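Local coordinates for thyroid hormone-inducible hepatic protein (Mus musculus, PDB 3ONT), which helps regulate lipogenesis, especially in the lactating mammary gland, and may act by binding MID1IP1 and keeping it from ACACA, at residues A[13-16]-A[17-21]; A[56-59]-A[60-63]; A[141-144]-A[145-149]. All coordinates share one frame; numbering follows the deposited sequence.

Contact 1 (A[13-16]-A[17-21]); sequences NCLL and TVMDR
Cys14 and Thr17 meet at the point where helix 15-32 begins, and they illustrate how the N-H groups of a first turn, which have no carbonyl of an earlier turn to bind, can be covered by the residue just before it. Cys14 is the N-cap. Its thiol sulfur accepts a weak but fairly straight bond from Thr17 N, with SG 3.6 Å away and an N-H...S angle of 160°. With chi1 at 83°, SG sits between the backbone N and the carbonyl carbon, which brings it within range of Thr17 N. The hydroxyl of Thr17 is held by the carbonyl of Pro11, just upstream. Behind the cap the regular helical pattern starts, Val18 N donating to Cys14 O at 2.9 Å and Met19 N to Leu15 O.

Met19, a selenomethionine here, can be followed outward. Its CB lies 3.5 Å from Leu16 O, and CG is 3.6 Å from Leu15 O, one carbonyl back. At 4.2 Å, the selenium SE packs against methyl CD2 of Leu15, one turn earlier, before the bend at chi3 (82°) carries CE away from that turn. The second subunit closes round this helix start: its His127, from helix 115-147, bonds Asn13 O and packs on Val18, while its His74, Leu76 and Leu77, which follow helix 58-73, cover Cys14, Leu15 and Asn13.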
ATOM      1  N   ASN A  13       4.341  14.301   0.172  1.00105.42           N
ATOM      2  CA  ASN A  13       4.517  13.321   1.240  1.00102.53           C
ATOM      3  C   ASN A  13       3.641  12.070   1.089  1.00 98.77           C
ATOM      4  O   ASN A  13       3.703  11.183   1.934  1.00 98.82           O
ATOM      5  CB  ASN A  13       4.300  13.992   2.619  1.00105.72           C
ATOM      6  CG  ASN A  13       4.820  13.146   3.795  1.00107.06           C
ATOM      7  OD1 ASN A  13       4.113  12.934   4.794  1.00107.96           O
ATOM      8  ND2 ASN A  13       6.062  12.667   3.677  1.00106.52           N
ATOM      9  N   CYS A  14       2.835  11.992   0.027  1.00 94.77           N
ATOM     10  CA  CYS A  14       1.916  10.853  -0.137  1.00 91.70           C
ATOM     11  C   CYS A  14       2.596   9.598  -0.694  1.00 90.12           C
ATOM     12  O   CYS A  14       3.627   9.690  -1.377  1.00 89.29           O
ATOM     13  CB  CYS A  14       0.683  11.218  -0.970  1.00 91.33           C
ATOM     14  SG  CYS A  14       0.826  11.167  -2.785  1.00 87.13           S
ATOM     15  N   LEU A  15       2.005   8.436  -0.389  1.00 88.80           N
ATOM     16  CA  LEU A  15       2.521   7.127  -0.800  1.00 86.57           C
ATOM     17  C   LEU A  15       2.840   7.054  -2.296  1.00 84.86           C
ATOM     18  O   LEU A  15       3.891   6.527  -2.694  1.00 84.18           O
ATOM     19  CB  LEU A  15       1.554   5.995  -0.419  1.00 87.55           C
ATOM     20  CG  LEU A  15       1.949   4.600  -0.936  1.00 87.50           C
ATOM     21  CD1 LEU A  15       2.835   3.908   0.072  1.00 87.94           C
ATOM     22  CD2 LEU A  15       0.758   3.716  -1.296  1.00 88.32           C
ATOM     23  N   LEU A  16       1.947   7.585  -3.120  1.00 83.34           N
ATOM     24  CA  LEU A  16       2.142   7.489  -4.552  1.00 82.42           C
ATOM     25  C   LEU A  16       3.338   8.305  -5.071  1.00 80.32           C
ATOM     26  O   LEU A  16       4.053   7.876  -5.987  1.00 79.42           O
ATOM     27  CB  LEU A  16       0.877   7.894  -5.262  1.00 84.78           C
ATOM     28  CG  LEU A  16       0.571   6.953  -6.416  1.00 87.47           C
ATOM     29  CD1 LEU A  16      -0.960   6.887  -6.570  1.00 89.53           C
ATOM     30  CD2 LEU A  16       1.318   7.350  -7.742  1.00 87.26           C
ATOM     31  N   THR A  17       3.546   9.481  -4.486  1.00 78.38           N
ATOM     32  CA  THR A  17       4.713  10.289  -4.805  1.00 76.12           C
ATOM     33  C   THR A  17       5.953   9.555  -4.330  1.00 73.82           C
ATOM     34  O   THR A  17       6.929   9.450  -5.052  1.00 73.84           O
ATOM     35  CB  THR A  17       4.601  11.700  -4.195  1.00 76.29           C
ATOM     36  OG1 THR A  17       3.705  12.469  -5.002  1.00 77.30           O
ATOM     37  CG2 THR A  17       5.938  12.404  -4.182  1.00 76.26           C
ATOM     38  N   VAL A  18       5.877   9.033  -3.115  1.00 72.25           N
ATOM     39  CA  VAL A  18       6.910   8.207  -2.523  1.00 70.24           C
ATOM     40  C   VAL A  18       7.289   7.010  -3.426  1.00 68.96           C
ATOM     41  O   VAL A  18       8.483   6.727  -3.618  1.00 66.98           O
ATOM     42  CB  VAL A  18       6.481   7.763  -1.089  1.00 70.49           C
ATOM     43  CG1 VAL A  18       7.022   6.398  -0.734  1.00 70.39           C
ATOM     44  CG2 VAL A  18       6.927   8.789  -0.064  1.00 71.07           C
HETATM   45  N   MSE A  19       6.279   6.342  -3.988  1.00 68.71           N
HETATM   46  CA  MSE A  19       6.504   5.244  -4.920  1.00 68.39           C
HETATM   47  C   MSE A  19       7.394   5.605  -6.096  1.00 69.54           C
HETATM   48  O   MSE A  19       8.387   4.904  -6.359  1.00 69.52           O
HETATM   49  CB  MSE A  19       5.207   4.632  -5.414  1.00 68.50           C
HETATM   50  CG  MSE A  19       4.764   3.516  -4.541  1.00 69.27           C
HETATM   51 SE   MSE A  19       2.927   2.951  -4.814  1.00 73.84          SE
HETATM   52  CE  MSE A  19       3.073   1.752  -6.365  1.00 72.42           C
ATOM     53  N   ASP A  20       7.098   6.678  -6.819  1.00 70.88           N
ATOM     54  CA  ASP A  20       7.991   6.909  -7.941  1.00 71.92           C
ATOM     55  C   ASP A  20       9.257   7.712  -7.655  1.00 69.51           C
ATOM     56  O   ASP A  20      10.139   7.762  -8.502  1.00 69.35           O
ATOM     57  CB  ASP A  20       7.279   7.230  -9.271  1.00 76.16           C
ATOM     58  CG  ASP A  20       6.556   8.539  -9.256  1.00 78.96           C
ATOM     59  OD1 ASP A  20       7.209   9.583  -9.014  1.00 80.16           O
ATOM     60  OD2 ASP A  20       5.333   8.522  -9.532  1.00 81.67           O
ATOM     61  N   ARG A  21       9.369   8.284  -6.455  1.00 67.38           N
ATOM     62  CA  ARG A  21      10.663   8.771  -5.978  1.00 66.46           C
ATOM     63  C   ARG A  21      11.579   7.553  -5.763  1.00 64.20           C
ATOM     64  O   ARG A  21      12.750   7.542  -6.172  1.00 63.54           O
ATOM     65  CB  ARG A  21      10.519   9.544  -4.683  1.00 68.19           C
ATOM     66  CG  ARG A  21      11.434  10.722  -4.628  1.00 74.79           C
ATOM     67  CD  ARG A  21      11.948  11.017  -3.212  1.00 79.07           C
ATOM     68  NE  ARG A  21      13.295  11.614  -3.271  1.00 83.23           N
ATOM     69  CZ  ARG A  21      14.178  11.618  -2.266  1.00 84.96           C
ATOM     70  NH1 ARG A  21      13.873  11.062  -1.096  1.00 85.26           N
ATOM     71  NH2 ARG A  21      15.378  12.177  -2.438  1.00 86.95           N
TER

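Contact 2 (A[56-59]-A[60-63]); sequences PDLY and TYFT
This is a helix-start contact, in which Asp57 and Thr60 close the N-terminal end of helix 58-73, and Tyr59 and Thr63 meet one turn further along. The carboxylate of Asp57 does the capping through a single oxygen with two donors. Thr60 N approaches OD2 of Asp57 nearly along its C-O bond at 3.1 Å, whereas the hydroxyl OG1 of Thr60 comes to OD2 from above the carboxylate plane at 3.0 Å. Because chi1 of Asp57 is 56°, the carboxylate folds back over the first turn even though its CB points away from it. The other oxygen, OD1, takes the backbone N-H of Asp41, which ties the cap to the connection before the helix.

An aspartate at the N-cap, accepting the N-H three residues on, is a classic helix start; here the threonine hydroxyl adds a second donor, and the negative charge probably also interacts favourably with the positive end of the helix dipole. Tyr61 N then returns to Asp57 O as the first i to i+4 bond. Further along, the carbonyl oxygen of Tyr59 is gripped twice from opposite faces of its plane, by Thr63 N at 2.9 Å and by Thr63 OG1 at 3.0 Å. The same hydroxyl oxygen lies 3.6 Å above one face of the Tyr59 ring, offset toward the rim. CD1 of Tyr59 also packs on CD2 of Phe62 at 4.1 Å. Tyr61, whose hydroxyl bonds Glu112 of its own chain, packs on Lys136 of the second subunit, and Leu58 on Val140 of that subunit.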
ATOM      1  N   PRO A  56      24.371 -12.749   3.855  1.00 84.15           N
ATOM      2  CA  PRO A  56      23.964 -11.589   3.056  1.00 77.99           C
ATOM      3  C   PRO A  56      24.914 -10.382   3.115  1.00 72.91           C
ATOM      4  O   PRO A  56      25.392 -10.004   4.194  1.00 74.02           O
ATOM      5  CB  PRO A  56      22.633 -11.208   3.685  1.00 79.30           C
ATOM      6  CG  PRO A  56      22.061 -12.516   4.097  1.00 83.26           C
ATOM      7  CD  PRO A  56      23.216 -13.366   4.533  1.00 85.97           C
ATOM      8  N   ASP A  57      25.164  -9.787   1.950  1.00 66.19           N
ATOM      9  CA  ASP A  57      26.002  -8.599   1.829  1.00 60.94           C
ATOM     10  C   ASP A  57      25.303  -7.498   1.030  1.00 57.16           C
ATOM     11  O   ASP A  57      24.117  -7.599   0.693  1.00 55.38           O
ATOM     12  CB  ASP A  57      27.334  -8.961   1.165  1.00 60.42           C
ATOM     13  CG  ASP A  57      27.159  -9.646  -0.217  1.00 60.93           C
ATOM     14  OD1 ASP A  57      28.116 -10.325  -0.673  1.00 61.34           O
ATOM     15  OD2 ASP A  57      26.086  -9.520  -0.862  1.00 59.41           O
ATOM     16  N   LEU A  58      26.065  -6.464   0.686  1.00 54.42           N
ATOM     17  CA  LEU A  58      25.562  -5.346  -0.097  1.00 51.29           C
ATOM     18  C   LEU A  58      24.972  -5.771  -1.441  1.00 51.06           C
ATOM     19  O   LEU A  58      23.991  -5.190  -1.893  1.00 52.58           O
ATOM     20  CB  LEU A  58      26.656  -4.316  -0.309  1.00 49.85           C
ATOM     21  CG  LEU A  58      26.128  -2.932  -0.663  1.00 50.79           C
ATOM     22  CD1 LEU A  58      24.978  -2.520   0.284  1.00 49.90           C
ATOM     23  CD2 LEU A  58      27.256  -1.903  -0.642  1.00 49.26           C
ATOM     24  N   TYR A  59      25.545  -6.780  -2.091  1.00 49.51           N
ATOM     25  CA  TYR A  59      24.960  -7.233  -3.339  1.00 47.30           C
ATOM     26  C   TYR A  59      23.566  -7.835  -3.140  1.00 48.20           C
ATOM     27  O   TYR A  59      22.673  -7.637  -3.986  1.00 49.86           O
ATOM     28  CB  TYR A  59      25.888  -8.187  -4.090  1.00 47.02           C
ATOM     29  CG  TYR A  59      25.251  -8.763  -5.333  1.00 46.18           C
ATOM     30  CD1 TYR A  59      25.261  -8.059  -6.537  1.00 45.40           C
ATOM     31  CD2 TYR A  59      24.603 -10.000  -5.294  1.00 46.80           C
ATOM     32  CE1 TYR A  59      24.661  -8.580  -7.666  1.00 46.29           C
ATOM     33  CE2 TYR A  59      23.995 -10.525  -6.411  1.00 46.71           C
ATOM     34  CZ  TYR A  59      24.030  -9.817  -7.593  1.00 47.53           C
ATOM     35  OH  TYR A  59      23.423 -10.353  -8.706  1.00 49.96           O
ATOM     36  N   THR A  60      23.368  -8.555  -2.040  1.00 47.77           N
ATOM     37  CA  THR A  60      22.073  -9.138  -1.715  1.00 48.62           C
ATOM     38  C   THR A  60      21.054  -8.022  -1.499  1.00 50.13           C
ATOM     39  O   THR A  60      19.889  -8.123  -1.898  1.00 50.65           O
ATOM     40  CB  THR A  60      22.151  -9.952  -0.419  1.00 50.07           C
ATOM     41  OG1 THR A  60      23.336 -10.756  -0.435  1.00 50.72           O
ATOM     42  CG2 THR A  60      20.928 -10.848  -0.244  1.00 49.37           C
ATOM     43  N   TYR A  61      21.515  -6.944  -0.875  1.00 50.40           N
ATOM     44  CA  TYR A  61      20.675  -5.835  -0.542  1.00 51.26           C
ATOM     45  C   TYR A  61      20.264  -5.063  -1.793  1.00 51.43           C
ATOM     46  O   TYR A  61      19.079  -4.769  -2.012  1.00 54.03           O
ATOM     47  CB  TYR A  61      21.422  -4.924   0.409  1.00 53.20           C
ATOM     48  CG  TYR A  61      20.533  -3.921   1.052  1.00 56.07           C
ATOM     49  CD1 TYR A  61      19.586  -4.314   1.991  1.00 57.85           C
ATOM     50  CD2 TYR A  61      20.622  -2.577   0.718  1.00 57.25           C
ATOM     51  CE1 TYR A  61      18.755  -3.392   2.584  1.00 60.07           C
ATOM     52  CE2 TYR A  61      19.781  -1.639   1.308  1.00 59.46           C
ATOM     53  CZ  TYR A  61      18.857  -2.057   2.231  1.00 59.92           C
ATOM     54  OH  TYR A  61      18.034  -1.140   2.815  1.00 63.21           O
ATOM     55  N   PHE A  62      21.253  -4.705  -2.590  1.00 49.44           N
ATOM     56  CA  PHE A  62      21.047  -4.160  -3.916  1.00 48.07           C
ATOM     57  C   PHE A  62      19.987  -4.994  -4.672  1.00 47.55           C
ATOM     58  O   PHE A  62      19.010  -4.462  -5.191  1.00 46.94           O
ATOM     59  CB  PHE A  62      22.420  -4.170  -4.591  1.00 47.60           C
ATOM     60  CG  PHE A  62      22.415  -3.882  -6.048  1.00 47.35           C
ATOM     61  CD1 PHE A  62      22.337  -2.584  -6.513  1.00 48.48           C
ATOM     62  CD2 PHE A  62      22.589  -4.918  -6.968  1.00 48.96           C
ATOM     63  CE1 PHE A  62      22.392  -2.317  -7.892  1.00 50.06           C
ATOM     64  CE2 PHE A  62      22.638  -4.672  -8.340  1.00 48.89           C
ATOM     65  CZ  PHE A  62      22.536  -3.368  -8.801  1.00 50.08           C
ATOM     66  N   THR A  63      20.152  -6.306  -4.689  1.00 47.01           N
ATOM     67  CA  THR A  63      19.181  -7.171  -5.336  1.00 47.83           C
ATOM     68  C   THR A  63      17.766  -6.981  -4.789  1.00 49.37           C
ATOM     69  O   THR A  63      16.801  -6.904  -5.558  1.00 51.39           O
ATOM     70  CB  THR A  63      19.628  -8.606  -5.200  1.00 47.61           C
ATOM     71  OG1 THR A  63      20.801  -8.749  -5.990  1.00 49.49           O
ATOM     72  CG2 THR A  63      18.609  -9.574  -5.717  1.00 48.17           C
TER

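Contact 3 (A[141-144]-A[145-149]); sequences TRKY and QEMTG
The Tyr144 ring carries the methyl CG2 of Thr148 over one face, a CH-pi contact with CG2 4.1 Å from the ring centroid and 18° off the normal. Obliquely to the ring, CE of Met147, a selenomethionine, approaches CD2 of Tyr144 loosely, at 4.5 Å. The Arg142 guanidinium and the Glu146 carboxylate are inclined by 56°. OE2 of Glu146 is 4.0 Å from Arg142 NE and well out of the guanidinium plane, so no N-H points at it and at most a loose attraction is likely.

Where helix 115-147 ends, Thr148 bonds twice to the carbonyl oxygen of Tyr144, N and OG1 each at 3.0 Å and on opposite faces of its plane. With chi1 at 61°, OG1 turns back to that oxygen while CG2 is left to meet the ring. Gly149, at positive phi, is the C' residue of a Schellman motif: its N-H reaches Glu146 O, and Gln150 N reaches Gln145 O.

Tyr144 OH bonds Ile35 N of the second subunit, whose Leu38 covers Met147 and Thr148. That side thus meets the partner with mostly apolar surface, whereas exposed Arg142 and Glu146, not salt-bridged together, probably add little to the stability of this helix end.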
ATOM      1  N   THR A 141     -24.625   0.739  -2.852  1.00 53.13           N
ATOM      2  CA  THR A 141     -25.279   1.508  -3.915  1.00 53.73           C
ATOM      3  C   THR A 141     -26.536   0.788  -4.370  1.00 55.07           C
ATOM      4  O   THR A 141     -27.589   1.393  -4.474  1.00 55.22           O
ATOM      5  CB  THR A 141     -24.335   1.706  -5.123  1.00 54.59           C
ATOM      6  OG1 THR A 141     -23.146   2.362  -4.686  1.00 54.77           O
ATOM      7  CG2 THR A 141     -24.980   2.545  -6.186  1.00 55.16           C
ATOM      8  N   ARG A 142     -26.411  -0.507  -4.642  1.00 57.36           N
ATOM      9  CA  ARG A 142     -27.545  -1.340  -5.019  1.00 60.54           C
ATOM     10  C   ARG A 142     -28.656  -1.306  -3.941  1.00 59.18           C
ATOM     11  O   ARG A 142     -29.841  -1.168  -4.262  1.00 59.16           O
ATOM     12  CB  ARG A 142     -27.077  -2.783  -5.276  1.00 64.69           C
ATOM     13  CG  ARG A 142     -28.093  -3.650  -6.028  1.00 72.72           C
ATOM     14  CD  ARG A 142     -28.317  -3.075  -7.438  1.00 78.72           C
ATOM     15  NE  ARG A 142     -29.654  -3.292  -8.028  1.00 83.87           N
ATOM     16  CZ  ARG A 142     -29.885  -4.054  -9.109  1.00 89.65           C
ATOM     17  NH1 ARG A 142     -28.877  -4.701  -9.708  1.00 92.38           N
ATOM     18  NH2 ARG A 142     -31.122  -4.178  -9.595  1.00 91.82           N
ATOM     19  N   LYS A 143     -28.260  -1.409  -2.672  1.00 57.37           N
ATOM     20  CA  LYS A 143     -29.204  -1.457  -1.576  1.00 57.49           C
ATOM     21  C   LYS A 143     -30.019  -0.169  -1.524  1.00 55.87           C
ATOM     22  O   LYS A 143     -31.248  -0.211  -1.433  1.00 56.06           O
ATOM     23  CB  LYS A 143     -28.493  -1.756  -0.251  1.00 58.25           C
ATOM     24  CG  LYS A 143     -29.421  -1.807   0.958  1.00 61.57           C
ATOM     25  CD  LYS A 143     -29.668  -3.209   1.535  1.00 65.53           C
ATOM     26  CE  LYS A 143     -30.972  -3.858   1.035  1.00 68.08           C
ATOM     27  NZ  LYS A 143     -32.227  -3.331   1.642  1.00 67.23           N
ATOM     28  N   TYR A 144     -29.347   0.970  -1.611  1.00 54.70           N
ATOM     29  CA  TYR A 144     -30.041   2.263  -1.638  1.00 54.81           C
ATOM     30  C   TYR A 144     -31.018   2.390  -2.806  1.00 56.75           C
ATOM     31  O   TYR A 144     -32.131   2.894  -2.650  1.00 56.88           O
ATOM     32  CB  TYR A 144     -29.047   3.406  -1.721  1.00 53.55           C
ATOM     33  CG  TYR A 144     -29.693   4.762  -1.589  1.00 54.13           C
ATOM     34  CD1 TYR A 144     -30.142   5.456  -2.712  1.00 54.50           C
ATOM     35  CD2 TYR A 144     -29.855   5.362  -0.331  1.00 53.72           C
ATOM     36  CE1 TYR A 144     -30.717   6.702  -2.590  1.00 55.21           C
ATOM     37  CE2 TYR A 144     -30.429   6.605  -0.202  1.00 54.12           C
ATOM     38  CZ  TYR A 144     -30.861   7.272  -1.334  1.00 55.86           C
ATOM     39  OH  TYR A 144     -31.431   8.523  -1.213  1.00 58.35           O
ATOM     40  N   GLN A 145     -30.587   1.960  -3.988  1.00 59.11           N
ATOM     41  CA  GLN A 145     -31.457   1.979  -5.155  1.00 60.82           C
ATOM     42  C   GLN A 145     -32.684   1.124  -4.894  1.00 61.34           C
ATOM     43  O   GLN A 145     -33.801   1.548  -5.185  1.00 60.67           O
ATOM     44  CB  GLN A 145     -30.705   1.530  -6.407  1.00 62.56           C
ATOM     45  CG  GLN A 145     -29.734   2.584  -6.906  1.00 62.95           C
ATOM     46  CD  GLN A 145     -28.739   2.074  -7.963  1.00 66.01           C
ATOM     47  OE1 GLN A 145     -28.519   0.871  -8.129  1.00 65.84           O
ATOM     48  NE2 GLN A 145     -28.135   3.010  -8.680  1.00 66.74           N
ATOM     49  N   GLU A 146     -32.466  -0.048  -4.298  1.00 62.80           N
ATOM     50  CA  GLU A 146     -33.551  -0.955  -3.947  1.00 66.23           C
ATOM     51  C   GLU A 146     -34.499  -0.288  -2.954  1.00 65.90           C
ATOM     52  O   GLU A 146     -35.703  -0.155  -3.226  1.00 66.58           O
ATOM     53  CB  GLU A 146     -33.010  -2.288  -3.417  1.00 68.77           C
ATOM     54  CG  GLU A 146     -32.683  -3.318  -4.514  1.00 74.94           C
ATOM     55  CD  GLU A 146     -31.825  -4.515  -4.034  1.00 78.62           C
ATOM     56  OE1 GLU A 146     -31.724  -4.763  -2.806  1.00 80.26           O
ATOM     57  OE2 GLU A 146     -31.250  -5.230  -4.895  1.00 81.52           O
HETATM   58  N   MSE A 147     -33.941   0.182  -1.839  1.00 38.54           N
HETATM   59  CA  MSE A 147     -34.699   0.859  -0.780  1.00 65.46           C
HETATM   60  C   MSE A 147     -35.581   1.981  -1.269  1.00 65.19           C
HETATM   61  O   MSE A 147     -36.670   2.178  -0.752  1.00 65.10           O
HETATM   62  CB  MSE A 147     -33.759   1.463   0.243  1.00 65.38           C
HETATM   63  CG  MSE A 147     -33.150   0.471   1.168  1.00 67.42           C
HETATM   64 SE   MSE A 147     -31.682   1.337   2.078  1.00 70.72          SE
HETATM   65  CE  MSE A 147     -32.513   3.041   2.436  1.00 64.39           C
ATOM     66  N   THR A 148     -35.101   2.751  -2.229  1.00 65.86           N
ATOM     67  CA  THR A 148     -35.869   3.900  -2.669  1.00 67.65           C
ATOM     68  C   THR A 148     -36.558   3.578  -3.988  1.00 71.51           C
ATOM     69  O   THR A 148     -36.836   4.475  -4.788  1.00 72.52           O
ATOM     70  CB  THR A 148     -34.996   5.144  -2.798  1.00 66.77           C
ATOM     71  OG1 THR A 148     -33.982   4.908  -3.778  1.00 68.18           O
ATOM     72  CG2 THR A 148     -34.342   5.473  -1.474  1.00 65.59           C
ATOM     73  N   GLY A 149     -36.801   2.284  -4.214  1.00 75.24           N
ATOM     74  CA  GLY A 149     -37.534   1.788  -5.380  1.00 80.40           C
ATOM     75  C   GLY A 149     -37.083   2.244  -6.760  1.00 85.09           C
ATOM     76  O   GLY A 149     -37.918   2.397  -7.645  1.00 87.35           O
TER

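The three contacts follow one another along the chain, each on a different helix of this all-helical protein: contact 1 opens helix 15-32, contact 2 opens helix 58-73 and contact 3 closes helix 115-147. None touches another. The centres of contacts 1 and 2 are about 24 Å apart, those of contacts 1 and 3 about 38 Å, and those of contacts 2 and 3 about 55 Å, contacts 2 and 3 lying on opposite sides of the chain's centre. All three nevertheless touch the second subunit, contact 3 near the far tip of the long helix. Helix ends scattered so widely therefore share one partner, consistent with a homodimer whose interface extends along much of each chain.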